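Long-range contacts in MucR Phosphodiesterase (Pseudomonas aeruginosa, PDB 5M1T), which belongs to the EAL-domain family of bacterial phosphodiesterases and binds C2E together with magnesium ions: residues E243-E248 with G264-R269; L92-G97 with S126-A131; A168-L173 with K199-S204. All blocks are in the same frame, centred on the assembly; numbering follows the deposited sequence.

Interaction 1. Residues E243-E248 with G264-R269; sequences EGVETE and GFLLGR. With MG (magnesium ion), chain E; C2E (9,9'-[(2R,3R,3aS,5S,7aR,9R,10R,10aS,12S,14aR)-3,5,10,12-tetrahydroxy-5,12-dioxidooctahydro-2H,7H-difuro[3,2-d:3',2'-j][1,3,7,9,2,8]tetraoxadiphosphacyclododecine-2,9-diyl]bis(2-amino-1,9-dihydro-6H-purin-6-one)), chain C.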
loop_
_atom_site.group_PDB
_atom_site.type_symbol
_atom_site.label_atom_id
_atom_site.label_comp_id
_atom_site.label_asym_id
_atom_site.label_seq_id
_atom_site.Cartn_x
_atom_site.Cartn_y
_atom_site.Cartn_z
ATOM N N GLU A 243 -18.434 5.880 18.527
ATOM C CA GLU A 243 -18.993 6.411 17.282
ATOM C C GLU A 243 -20.430 5.909 17.110
ATOM O O GLU A 243 -20.753 4.815 17.518
ATOM C CB GLU A 243 -18.046 6.013 16.132
ATOM C CG GLU A 243 -18.629 5.963 14.756
ATOM C CD GLU A 243 -17.659 5.323 13.763
ATOM O OE1 GLU A 243 -17.935 4.160 13.293
ATOM O OE2 GLU A 243 -16.620 5.975 13.506
ATOM N N GLY A 244 -21.310 6.730 16.546
ATOM C CA GLY A 244 -22.700 6.345 16.339
ATOM C C GLY A 244 -23.617 6.657 17.519
ATOM O O GLY A 244 -24.665 6.034 17.664
ATOM N N VAL A 245 -23.246 7.614 18.357
ATOM C CA VAL A 245 -24.046 7.929 19.533
ATOM C C VAL A 245 -25.273 8.689 19.091
ATOM O O VAL A 245 -25.171 9.839 18.631
ATOM C CB VAL A 245 -23.228 8.765 20.545
ATOM C CG1 VAL A 245 -24.049 9.132 21.785
ATOM C CG2 VAL A 245 -21.971 7.991 20.952
ATOM N N GLU A 246 -26.424 8.040 19.226
ATOM C CA GLU A 246 -27.708 8.618 18.843
ATOM C C GLU A 246 -28.666 8.933 19.981
ATOM O O GLU A 246 -29.573 9.705 19.782
ATOM C CB GLU A 246 -28.434 7.673 17.885
ATOM C CG GLU A 246 -27.661 7.417 16.609
ATOM C CD GLU A 246 -28.321 6.444 15.652
ATOM O OE1 GLU A 246 -29.106 5.564 16.109
ATOM O OE2 GLU A 246 -28.010 6.565 14.437
ATOM N N THR A 247 -28.509 8.333 21.156
ATOM C CA THR A 247 -29.489 8.519 22.210
ATOM C C THR A 247 -28.829 9.006 23.495
ATOM O O THR A 247 -27.642 8.778 23.719
ATOM C CB THR A 247 -30.246 7.210 22.514
ATOM O OG1 THR A 247 -29.390 6.299 23.210
ATOM C CG2 THR A 247 -30.720 6.555 21.257
ATOM N N GLU A 248 -29.622 9.633 24.356
ATOM C CA GLU A 248 -29.129 10.093 25.660
ATOM C C GLU A 248 -28.605 8.942 26.497
ATOM O O GLU A 248 -27.581 9.089 27.169
ATOM C CB GLU A 248 -30.207 10.854 26.431
ATOM C CG GLU A 248 -30.697 12.085 25.666
ATOM C CD GLU A 248 -31.304 13.181 26.532
ATOM O OE1 GLU A 248 -32.046 12.853 27.484
ATOM O OE2 GLU A 248 -31.032 14.385 26.262
ATOM N N GLY A 264 -21.425 11.257 17.028
ATOM C CA GLY A 264 -22.728 10.731 16.669
ATOM C C GLY A 264 -23.736 11.809 16.411
ATOM O O GLY A 264 -23.509 12.986 16.761
ATOM N N PHE A 265 -24.856 11.399 15.808
ATOM C CA PHE A 265 -25.943 12.309 15.476
ATOM C C PHE A 265 -26.471 13.111 16.682
ATOM O O PHE A 265 -26.843 14.251 16.534
ATOM C CB PHE A 265 -27.100 11.572 14.830
ATOM C CG PHE A 265 -26.816 11.083 13.446
ATOM C CD1 PHE A 265 -25.602 11.319 12.830
ATOM C CD2 PHE A 265 -27.791 10.411 12.745
ATOM C CE1 PHE A 265 -25.365 10.897 11.560
ATOM C CE2 PHE A 265 -27.547 9.966 11.479
ATOM C CZ PHE A 265 -26.322 10.213 10.893
ATOM N N LEU A 266 -26.465 12.517 17.859
ATOM C CA LEU A 266 -26.930 13.195 19.073
ATOM C C LEU A 266 -26.069 14.427 19.362
ATOM O O LEU A 266 -26.574 15.439 19.807
ATOM C CB LEU A 266 -26.866 12.248 20.270
ATOM C CG LEU A 266 -27.445 12.851 21.574
ATOM C CD1 LEU A 266 -28.976 12.892 21.509
ATOM C CD2 LEU A 266 -26.984 12.117 22.834
ATOM N N LEU A 267 -24.772 14.310 19.123
ATOM C CA LEU A 267 -23.829 15.374 19.404
ATOM C C LEU A 267 -23.601 16.335 18.221
ATOM O O LEU A 267 -23.099 17.452 18.400
ATOM C CB LEU A 267 -22.491 14.770 19.818
ATOM C CG LEU A 267 -22.742 13.864 21.022
ATOM C CD1 LEU A 267 -21.753 12.738 21.081
ATOM C CD2 LEU A 267 -22.726 14.687 22.297
ATOM N N GLY A 268 -23.968 15.906 17.024
ATOM C CA GLY A 268 -23.837 16.745 15.848
ATOM C C GLY A 268 -23.627 15.916 14.599
ATOM O O GLY A 268 -22.705 15.120 14.535
ATOM N N ARG A 269 -24.495 16.105 13.621
ATOM C CA ARG A 269 -24.404 15.359 12.379
ATOM C C ARG A 269 -23.275 15.929 11.507
ATOM O O ARG A 269 -22.836 17.076 11.722
ATOM C CB ARG A 269 -25.722 15.456 11.620
ATOM C CG ARG A 269 -26.889 14.807 12.327
ATOM C CD ARG A 269 -28.148 14.793 11.481
ATOM N NE ARG A 269 -29.214 13.998 12.117
ATOM C CZ ARG A 269 -29.847 12.960 11.563
ATOM N NH1 ARG A 269 -29.574 12.545 10.328
ATOM N NH2 ARG A 269 -30.779 12.328 12.248
HETATM MG MG MG E . -15.744 4.089 12.102
HETATM P P1 C2E C . -16.616 5.660 9.039
HETATM O O2P C2E C . -15.149 5.981 8.962
HETATM O O1P C2E C . -17.002 4.657 10.106
HETATM O "O5'" C2E C . -17.386 7.037 9.279
HETATM C "C5'" C2E C . -18.448 7.122 10.204
HETATM C "C4'" C2E C . -19.778 6.881 9.529
HETATM O "O4'" C2E C . -20.791 6.788 10.549
HETATM C "C3'" C2E C . -20.190 8.030 8.624
HETATM O "O3'" C2E C . -20.961 7.507 7.543
HETATM C "C2'" C2E C . -21.086 8.881 9.497
HETATM O "O2'" C2E C . -22.024 9.660 8.754
HETATM C "C1'" C2E C . -21.783 7.784 10.289
HETATM N N9 C2E C . -22.342 8.232 11.564
HETATM C C8 C2E C . -21.773 9.063 12.451
HETATM N N7 C2E C . -22.588 9.234 13.515
HETATM C C5 C2E C . -23.684 8.490 13.311
HETATM C C6 C2E C . -24.925 8.217 14.043
HETATM O O6 C2E C . -25.121 8.744 15.161
HETATM N N1 C2E C . -25.809 7.385 13.469
HETATM C C2 C2E C . -25.594 6.814 12.261
HETATM N N2 C2E C . -26.525 5.990 11.730
HETATM N N3 C2E C . -24.472 7.015 11.546
HETATM C C4 C2E C . -23.515 7.835 12.018
HETATM P P11 C2E C . -20.666 7.967 6.030
HETATM O O21 C2E C . -20.412 9.466 6.024
HETATM O O11 C2E C . -21.854 7.638 5.191
HETATM O O5A C2E C . -19.346 7.199 5.558
HETATM C C5A C2E C . -19.355 5.768 5.542
HETATM C C4A C2E C . -17.942 5.253 5.381
HETATM O O4A C2E C . -17.355 5.754 4.185
HETATM C C3A C2E C . -17.011 5.743 6.459
HETATM O O3A C2E C . -17.131 5.001 7.661
HETATM C C2A C2E C . -15.657 5.592 5.817
HETATM O O2A C2E C . -15.200 4.248 5.870
HETATM C C1A C2E C . -15.946 5.923 4.374
HETATM N N91 C2E C . -15.517 7.318 4.067
HETATM C C81 C2E C . -16.187 8.473 4.261
HETATM N N71 C2E C . -15.460 9.532 3.814
HETATM C C51 C2E C . -14.309 9.034 3.330
HETATM C C61 C2E C . -13.086 9.579 2.715
HETATM O O61 C2E C . -12.956 10.811 2.553
HETATM N N11 C2E C . -12.125 8.712 2.352
HETATM C C21 C2E C . -12.254 7.381 2.544
HETATM N N21 C2E C . -11.260 6.560 2.162
HETATM N N31 C2E C . -13.341 6.806 3.102
HETATM C C41 C2E C . -14.359 7.587 3.507
HETATM O O HOH W 1 -17.354 2.593 11.843
#

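Interaction 2. Residues L92-G97 with S126-A131; sequences LIVQIG and SALQFA. With C2E (9,9'-[(2R,3R,3aS,5S,7aR,9R,10R,10aS,12S,14aR)-3,5,10,12-tetrahydroxy-5,12-dioxidooctahydro-2H,7H-difuro[3,2-d:3',2'-j][1,3,7,9,2,8]tetraoxadiphosphacyclododecine-2,9-diyl]bis(2-amino-1,9-dihydro-6H-purin-6-one)), chain C.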
loop_
_atom_site.group_PDB
_atom_site.type_symbol
_atom_site.label_atom_id
_atom_site.label_comp_id
_atom_site.label_asym_id
_atom_site.label_seq_id
_atom_site.Cartn_x
_atom_site.Cartn_y
_atom_site.Cartn_z
ATOM N N LEU A 92 -10.040 5.231 -8.868
ATOM C CA LEU A 92 -10.457 6.639 -8.717
ATOM C C LEU A 92 -10.285 7.149 -7.281
ATOM O O LEU A 92 -10.146 8.361 -7.076
ATOM C CB LEU A 92 -11.915 6.821 -9.106
ATOM C CG LEU A 92 -12.246 6.799 -10.561
ATOM C CD1 LEU A 92 -13.759 6.762 -10.650
ATOM C CD2 LEU A 92 -11.671 8.015 -11.292
ATOM N N ILE A 93 -10.310 6.237 -6.305
ATOM C CA ILE A 93 -10.094 6.605 -4.899
ATOM C C ILE A 93 -8.758 7.328 -4.663
ATOM O O ILE A 93 -8.631 8.099 -3.725
ATOM C CB ILE A 93 -10.149 5.366 -3.962
ATOM C CG1 ILE A 93 -10.160 5.782 -2.473
ATOM C CG2 ILE A 93 -8.939 4.475 -4.185
ATOM C CD1 ILE A 93 -11.367 6.611 -2.070
ATOM N N VAL A 94 -7.760 7.110 -5.509
ATOM C CA VAL A 94 -6.480 7.764 -5.309
ATOM C C VAL A 94 -6.604 9.312 -5.433
ATOM O O VAL A 94 -6.176 10.049 -4.557
ATOM C CB VAL A 94 -5.426 7.247 -6.290
ATOM C CG1 VAL A 94 -4.194 8.158 -6.266
ATOM C CG2 VAL A 94 -5.056 5.792 -5.982
ATOM N N GLN A 95 -7.198 9.791 -6.522
ATOM C CA GLN A 95 -7.228 11.219 -6.749
ATOM C C GLN A 95 -8.366 11.835 -5.954
ATOM O O GLN A 95 -8.277 12.979 -5.528
ATOM C CB GLN A 95 -7.282 11.554 -8.248
ATOM C CG GLN A 95 -5.910 11.463 -8.929
ATOM C CD GLN A 95 -4.909 12.483 -8.420
ATOM O OE1 GLN A 95 -5.273 13.523 -7.882
ATOM N NE2 GLN A 95 -3.635 12.195 -8.602
ATOM N N ILE A 96 -9.408 11.062 -5.698
ATOM C CA ILE A 96 -10.463 11.509 -4.788
ATOM C C ILE A 96 -9.859 11.741 -3.408
ATOM O O ILE A 96 -10.159 12.719 -2.748
ATOM C CB ILE A 96 -11.624 10.499 -4.745
ATOM C CG1 ILE A 96 -12.372 10.539 -6.090
ATOM C CG2 ILE A 96 -12.570 10.829 -3.600
ATOM C CD1 ILE A 96 -13.467 9.493 -6.228
ATOM N N GLY A 97 -8.964 10.859 -3.004
ATOM C CA GLY A 97 -8.279 10.981 -1.732
ATOM C C GLY A 97 -7.293 12.131 -1.669
ATOM O O GLY A 97 -7.193 12.800 -0.648
ATOM N N SER A 126 -8.741 4.196 2.883
ATOM C CA SER A 126 -9.127 2.871 2.409
ATOM C C SER A 126 -7.896 1.970 2.416
ATOM O O SER A 126 -6.772 2.439 2.614
ATOM C CB SER A 126 -9.667 2.942 0.995
ATOM O OG SER A 126 -8.581 3.126 0.106
ATOM N N ALA A 127 -8.124 0.682 2.180
ATOM C CA ALA A 127 -7.044 -0.285 2.106
ATOM C C ALA A 127 -6.051 0.047 0.972
ATOM O O ALA A 127 -4.844 -0.103 1.124
ATOM C CB ALA A 127 -7.629 -1.682 1.932
ATOM N N LEU A 128 -6.551 0.509 -0.158
ATOM C CA LEU A 128 -5.679 0.833 -1.284
ATOM C C LEU A 128 -4.859 2.107 -0.979
ATOM O O LEU A 128 -3.672 2.174 -1.261
ATOM C CB LEU A 128 -6.506 0.999 -2.569
ATOM C CG LEU A 128 -5.760 1.109 -3.907
ATOM C CD1 LEU A 128 -6.725 0.840 -5.037
ATOM C CD2 LEU A 128 -5.163 2.472 -4.180
ATOM N N GLN A 129 -5.484 3.110 -0.379
ATOM C CA GLN A 129 -4.759 4.327 -0.021
ATOM C C GLN A 129 -3.682 4.012 1.009
ATOM O O GLN A 129 -2.589 4.563 0.963
ATOM C CB GLN A 129 -5.715 5.367 0.558
ATOM C CG GLN A 129 -6.755 5.871 -0.412
ATOM C CD GLN A 129 -7.812 6.698 0.292
ATOM O OE1 GLN A 129 -8.587 6.187 1.114
ATOM N NE2 GLN A 129 -7.856 8.001 -0.033
ATOM N N PHE A 130 -4.000 3.143 1.969
ATOM C CA PHE A 130 -3.055 2.819 3.038
ATOM C C PHE A 130 -1.814 2.109 2.477
ATOM O O PHE A 130 -0.695 2.313 2.972
ATOM C CB PHE A 130 -3.716 1.969 4.111
ATOM C CG PHE A 130 -2.813 1.658 5.277
ATOM C CD1 PHE A 130 -2.366 2.671 6.093
ATOM C CD2 PHE A 130 -2.433 0.362 5.565
ATOM C CE1 PHE A 130 -1.522 2.417 7.150
ATOM C CE2 PHE A 130 -1.592 0.089 6.637
ATOM C CZ PHE A 130 -1.129 1.132 7.432
ATOM N N ALA A 131 -2.016 1.290 1.437
ATOM C CA ALA A 131 -0.948 0.515 0.814
ATOM C C ALA A 131 -0.251 1.259 -0.328
ATOM O O ALA A 131 0.767 0.773 -0.839
ATOM C CB ALA A 131 -1.497 -0.791 0.279
HETATM P P1 C2E C . -16.616 5.660 9.039
HETATM O O2P C2E C . -15.149 5.981 8.962
HETATM O O1P C2E C . -17.002 4.657 10.106
HETATM O "O5'" C2E C . -17.386 7.037 9.279
HETATM C "C5'" C2E C . -18.448 7.122 10.204
HETATM C "C4'" C2E C . -19.778 6.881 9.529
HETATM O "O4'" C2E C . -20.791 6.788 10.549
HETATM C "C3'" C2E C . -20.190 8.030 8.624
HETATM O "O3'" C2E C . -20.961 7.507 7.543
HETATM C "C2'" C2E C . -21.086 8.881 9.497
HETATM O "O2'" C2E C . -22.024 9.660 8.754
HETATM C "C1'" C2E C . -21.783 7.784 10.289
HETATM N N9 C2E C . -22.342 8.232 11.564
HETATM C C8 C2E C . -21.773 9.063 12.451
HETATM N N7 C2E C . -22.588 9.234 13.515
HETATM C C5 C2E C . -23.684 8.490 13.311
HETATM C C6 C2E C . -24.925 8.217 14.043
HETATM O O6 C2E C . -25.121 8.744 15.161
HETATM N N1 C2E C . -25.809 7.385 13.469
HETATM C C2 C2E C . -25.594 6.814 12.261
HETATM N N2 C2E C . -26.525 5.990 11.730
HETATM N N3 C2E C . -24.472 7.015 11.546
HETATM C C4 C2E C . -23.515 7.835 12.018
HETATM P P11 C2E C . -20.666 7.967 6.030
HETATM O O21 C2E C . -20.412 9.466 6.024
HETATM O O11 C2E C . -21.854 7.638 5.191
HETATM O O5A C2E C . -19.346 7.199 5.558
HETATM C C5A C2E C . -19.355 5.768 5.542
HETATM C C4A C2E C . -17.942 5.253 5.381
HETATM O O4A C2E C . -17.355 5.754 4.185
HETATM C C3A C2E C . -17.011 5.743 6.459
HETATM O O3A C2E C . -17.131 5.001 7.661
HETATM C C2A C2E C . -15.657 5.592 5.817
HETATM O O2A C2E C . -15.200 4.248 5.870
HETATM C C1A C2E C . -15.946 5.923 4.374
HETATM N N91 C2E C . -15.517 7.318 4.067
HETATM C C81 C2E C . -16.187 8.473 4.261
HETATM N N71 C2E C . -15.460 9.532 3.814
HETATM C C51 C2E C . -14.309 9.034 3.330
HETATM C C61 C2E C . -13.086 9.579 2.715
HETATM O O61 C2E C . -12.956 10.811 2.553
HETATM N N11 C2E C . -12.125 8.712 2.352
HETATM C C21 C2E C . -12.254 7.381 2.544
HETATM N N21 C2E C . -11.260 6.560 2.162
HETATM N N31 C2E C . -13.341 6.806 3.102
HETATM C C41 C2E C . -14.359 7.587 3.507
#

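Interaction 3. Residues A168-L173 with K199-S204; sequences ASLVIL and KRLPAS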
loop_
_atom_site.group_PDB
_atom_site.type_symbol
_atom_site.label_atom_id
_atom_site.label_comp_id
_atom_site.label_asym_id
_atom_site.label_seq_id
_atom_site.Cartn_x
_atom_site.Cartn_y
_atom_site.Cartn_z
ATOM N N ALA A 168 3.858 -4.719 7.650
ATOM C CA ALA A 168 3.859 -3.636 6.661
ATOM C C ALA A 168 3.143 -2.416 7.203
ATOM O O ALA A 168 3.579 -1.286 6.977
ATOM C CB ALA A 168 3.218 -4.099 5.345
ATOM N N SER A 169 2.043 -2.632 7.930
ATOM C CA SER A 169 1.321 -1.516 8.547
ATOM C C SER A 169 2.267 -0.748 9.459
ATOM O O SER A 169 2.180 0.485 9.587
ATOM C CB SER A 169 0.123 -1.991 9.376
ATOM O OG SER A 169 -0.823 -2.662 8.577
ATOM N N LEU A 170 3.169 -1.491 10.106
ATOM C CA LEU A 170 4.059 -0.912 11.115
ATOM C C LEU A 170 5.049 0.037 10.468
ATOM O O LEU A 170 5.271 1.136 10.953
ATOM C CB LEU A 170 4.790 -2.030 11.882
ATOM C CG LEU A 170 5.317 -1.733 13.285
ATOM C CD1 LEU A 170 4.258 -1.150 14.213
ATOM C CD2 LEU A 170 5.862 -3.014 13.919
ATOM N N VAL A 171 5.604 -0.367 9.340
ATOM C CA VAL A 171 6.569 0.475 8.644
ATOM C C VAL A 171 5.880 1.768 8.222
ATOM O O VAL A 171 6.386 2.856 8.484
ATOM C CB VAL A 171 7.186 -0.260 7.433
ATOM C CG1 VAL A 171 7.880 0.710 6.479
ATOM C CG2 VAL A 171 8.145 -1.346 7.925
ATOM N N ILE A 172 4.702 1.643 7.611
ATOM C CA ILE A 172 3.914 2.818 7.186
ATOM C C ILE A 172 3.502 3.739 8.351
ATOM O O ILE A 172 3.712 4.960 8.320
ATOM C CB ILE A 172 2.660 2.430 6.394
ATOM C CG1 ILE A 172 3.022 1.744 5.073
ATOM C CG2 ILE A 172 1.842 3.665 6.073
ATOM C CD1 ILE A 172 1.931 0.798 4.563
ATOM N N LEU A 173 2.908 3.162 9.378
ATOM C CA LEU A 173 2.410 3.985 10.471
ATOM C C LEU A 173 3.548 4.637 11.295
ATOM O O LEU A 173 3.415 5.774 11.727
ATOM C CB LEU A 173 1.454 3.181 11.362
ATOM C CG LEU A 173 0.146 2.763 10.706
ATOM C CD1 LEU A 173 -0.651 1.863 11.624
ATOM C CD2 LEU A 173 -0.713 3.937 10.302
ATOM N N LYS A 199 -0.317 -3.331 20.410
ATOM C CA LYS A 199 0.545 -2.549 21.304
ATOM C C LYS A 199 1.718 -1.905 20.514
ATOM O O LYS A 199 2.098 -0.754 20.757
ATOM C CB LYS A 199 1.028 -3.457 22.450
ATOM C CG LYS A 199 1.986 -2.850 23.460
ATOM C CD LYS A 199 1.401 -1.620 24.125
ATOM C CE LYS A 199 2.499 -0.777 24.780
ATOM N NZ LYS A 199 1.966 0.565 25.130
ATOM N N ARG A 200 2.266 -2.631 19.549
ATOM C CA ARG A 200 3.398 -2.125 18.785
ATOM C C ARG A 200 3.063 -0.976 17.858
ATOM O O ARG A 200 3.905 -0.145 17.639
ATOM C CB ARG A 200 4.045 -3.237 17.952
ATOM C CG ARG A 200 4.946 -4.117 18.786
ATOM C CD ARG A 200 6.047 -4.777 17.977
ATOM N NE ARG A 200 6.589 -5.897 18.763
ATOM C CZ ARG A 200 7.074 -7.031 18.257
ATOM N NH1 ARG A 200 7.096 -7.242 16.929
ATOM N NH2 ARG A 200 7.525 -7.961 19.104
ATOM N N LEU A 201 1.856 -0.955 17.307
ATOM C CA LEU A 201 1.455 0.110 16.413
ATOM C C LEU A 201 1.426 1.450 17.155
ATOM O O LEU A 201 0.971 1.531 18.289
ATOM C CB LEU A 201 0.082 -0.182 15.775
ATOM C CG LEU A 201 -0.029 -1.404 14.854
ATOM C CD1 LEU A 201 -1.450 -1.592 14.356
ATOM C CD2 LEU A 201 0.919 -1.327 13.676
ATOM N N PRO A 202 1.911 2.512 16.509
ATOM C CA PRO A 202 1.911 3.859 17.113
ATOM C C PRO A 202 0.564 4.549 16.919
ATOM O O PRO A 202 0.502 5.694 16.452
ATOM C CB PRO A 202 3.010 4.599 16.335
ATOM C CG PRO A 202 3.009 3.939 14.996
ATOM C CD PRO A 202 2.507 2.513 15.165
ATOM N N ALA A 203 -0.508 3.831 17.259
ATOM C CA ALA A 203 -1.824 4.386 17.230
ATOM C C ALA A 203 -1.979 5.234 18.460
ATOM O O ALA A 203 -1.273 5.062 19.420
ATOM C CB ALA A 203 -2.866 3.280 17.217
ATOM N N SER A 204 -2.906 6.165 18.400
ATOM C CA SER A 204 -3.196 7.070 19.483
ATOM C C SER A 204 -4.592 6.863 19.967
ATOM O O SER A 204 -4.899 7.207 21.076
ATOM C CB SER A 204 -3.081 8.512 18.989
ATOM O OG SER A 204 -1.743 8.902 19.068
#

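Interaction 1. Residues E243-E248 with G264-R269
V245 CA and G264 CA come within 4.2 Å of each other, and V245 O turns across the gap to accept L266 N at 3.1 Å. G264 CA also approaches this oxygen closely, in a CA-H...O contact, so G264 and L266 both come up against one carbonyl oxygen. L266 then lays its isobutyl group along the backbone beyond: CD1 rests near E246 O, and CD2 lies 3.5 Å from T247 O, just where T247 N-caps helix 248-257. V245 adds apolar contact with L266 CD2 and L267 CD1.

The guanine that contains atom C6 of C2E is read from both segments. F265 N donates to C2E O6 at 2.7 Å in an essentially straight bond. From the other segment, E246 brings an extended side chain (chi2 178°) to the same edge of the base, where one of its oxygens, OE2, accepts from C2E N1 at 2.5 Å and, weakly and more bent, from C2E N2 at 3.1 Å. The F265 ring, with CG anti to its carbonyl carbon (chi1 -70°), has C2E C6 3.4 Å above one face, displaced toward the rim. On the opposite side of the ring the R269 guanidinium closes in, with F265 CD2 over its centre.

E243 points the other way, toward the phosphate. Its carboxylate chelates a magnesium ion through both oxygens, OE1 and OE2, each 2.5 Å from the metal, while C2E O1P and a water fill further positions and D186 and D187 also bind it. Metal ligands at the C-terminal ends of the strands are typical of the barrel-mouth pocket of EAL domains; here the loops after strands 239-243 and 261-263 also hold one guanine.

Interaction 2. Residues L92-G97 with S126-A131
I93 and Q129 cross at about a right angle between helix segments 93-97 and 127-131, whose axes pass 10.1 Å apart at 75°. The Q129 chain leaves CB with CG anti to the carbonyl carbon (chi1 -65°) and stays extended, carrying its amide over to helix 93-113. CG meets I93 CG1 at 4.0 Å, and CD comes closer to that same I93 CG1, at 3.7 Å. At the tip the two halves of the amide part company. OE1 takes S126 N at 2.7 Å, the donor tilted slightly out of the carbonyl plane, and also the exocyclic C2E N21 at 2.9 Å; NE2 is turned to G97 CA, 3.5 Å away, where no side chain stands between.

The backbone of Q129 answers in kind: Q129 N donates to S126 OG at 3.1 Å, completing a capping box at the start of helix 127-131. E88 bonds S126 OG as well. Beside this polar core, V94 CG2 and L128 CD2 touch at 3.8 Å.

Two donors on OE1 fix which way the amide is flipped, so the helix cap and the ligand's amino group are served by one oxygen, which I93, packed along the chain, probably helps to hold.

Interaction 3. Residues A168-L173 with K199-S204
S169 OG lies within hydrogen-bonding reach of two carbonyls, A162 O and D165 O, which share its one proton and tie helix 166-178 to the end of helix 159-164 and the joining residue; S169 CB reaches toward L201 CD2 at 4.4 Å. The helix itself is held here by L173 N donating to S169 O at 2.8 Å. Across the contact no hydrogen bond forms; aliphatic groups pack on one another and on backbone carbonyls.

L201 supplies the central piece. It is the first residue to leave helix 195-200, and with CG anti to its carbonyl carbon (chi1 -64°) it sends one methyl, CD2, into the helix surface among S169, L170 and L173. L170 CD1 approaches that CD2 to 3.4 Å, tighter than ordinary van der Waals contact, the two side chains slanting across one another. L173 CD1 meets the same methyl more comfortably at 4.1 Å. The bend at L170 chi2 (52°) brings its CD1 over the backbone too, 3.6 Å from R200 O, whereas the R200 guanidinium leads off away from the helix.

P202 takes up the next position along. Its ring lies against the last turn of the segment, CD 4.0 Å from L173 CB and CG 3.8 Å from L173 O, and it also touches E174 and S177 farther along the helix. P202 is the centre of an inverse gamma turn, in which A203 N makes a weak bond to L201 O; this sharp reversal points the chain toward strand 205-208. L173 also packs on I183 at the start of the neighbouring strand 182-188.

Here helix 166-178 packs on the helix-to-strand connection that follows helix 195-200, a neighbour in the helical layer of the TIM-like beta/alpha barrel fold of EAL domains.

How the interactions relate
C2E joins interactions 1 and 2 although they never touch: their centres lie 28 Å apart on opposite sides of the chain's centre, with nearest atoms about 13 Å from each other, and each holds one of the two guanines. Of the three, interaction 1 supplies a magnesium ligand, E243. Interaction 3 is remote from the ligand, the side chain of L173 about 14 Å from C2E, and about 14 Å separates its nearest atoms from interaction 1. It does meet interaction 2, through F130, whose CE1 lies 3.6 Å from L173 CD2. Helix 127-131 is thus shared, facing the ligand through Q129 and the outer helical layer through F130.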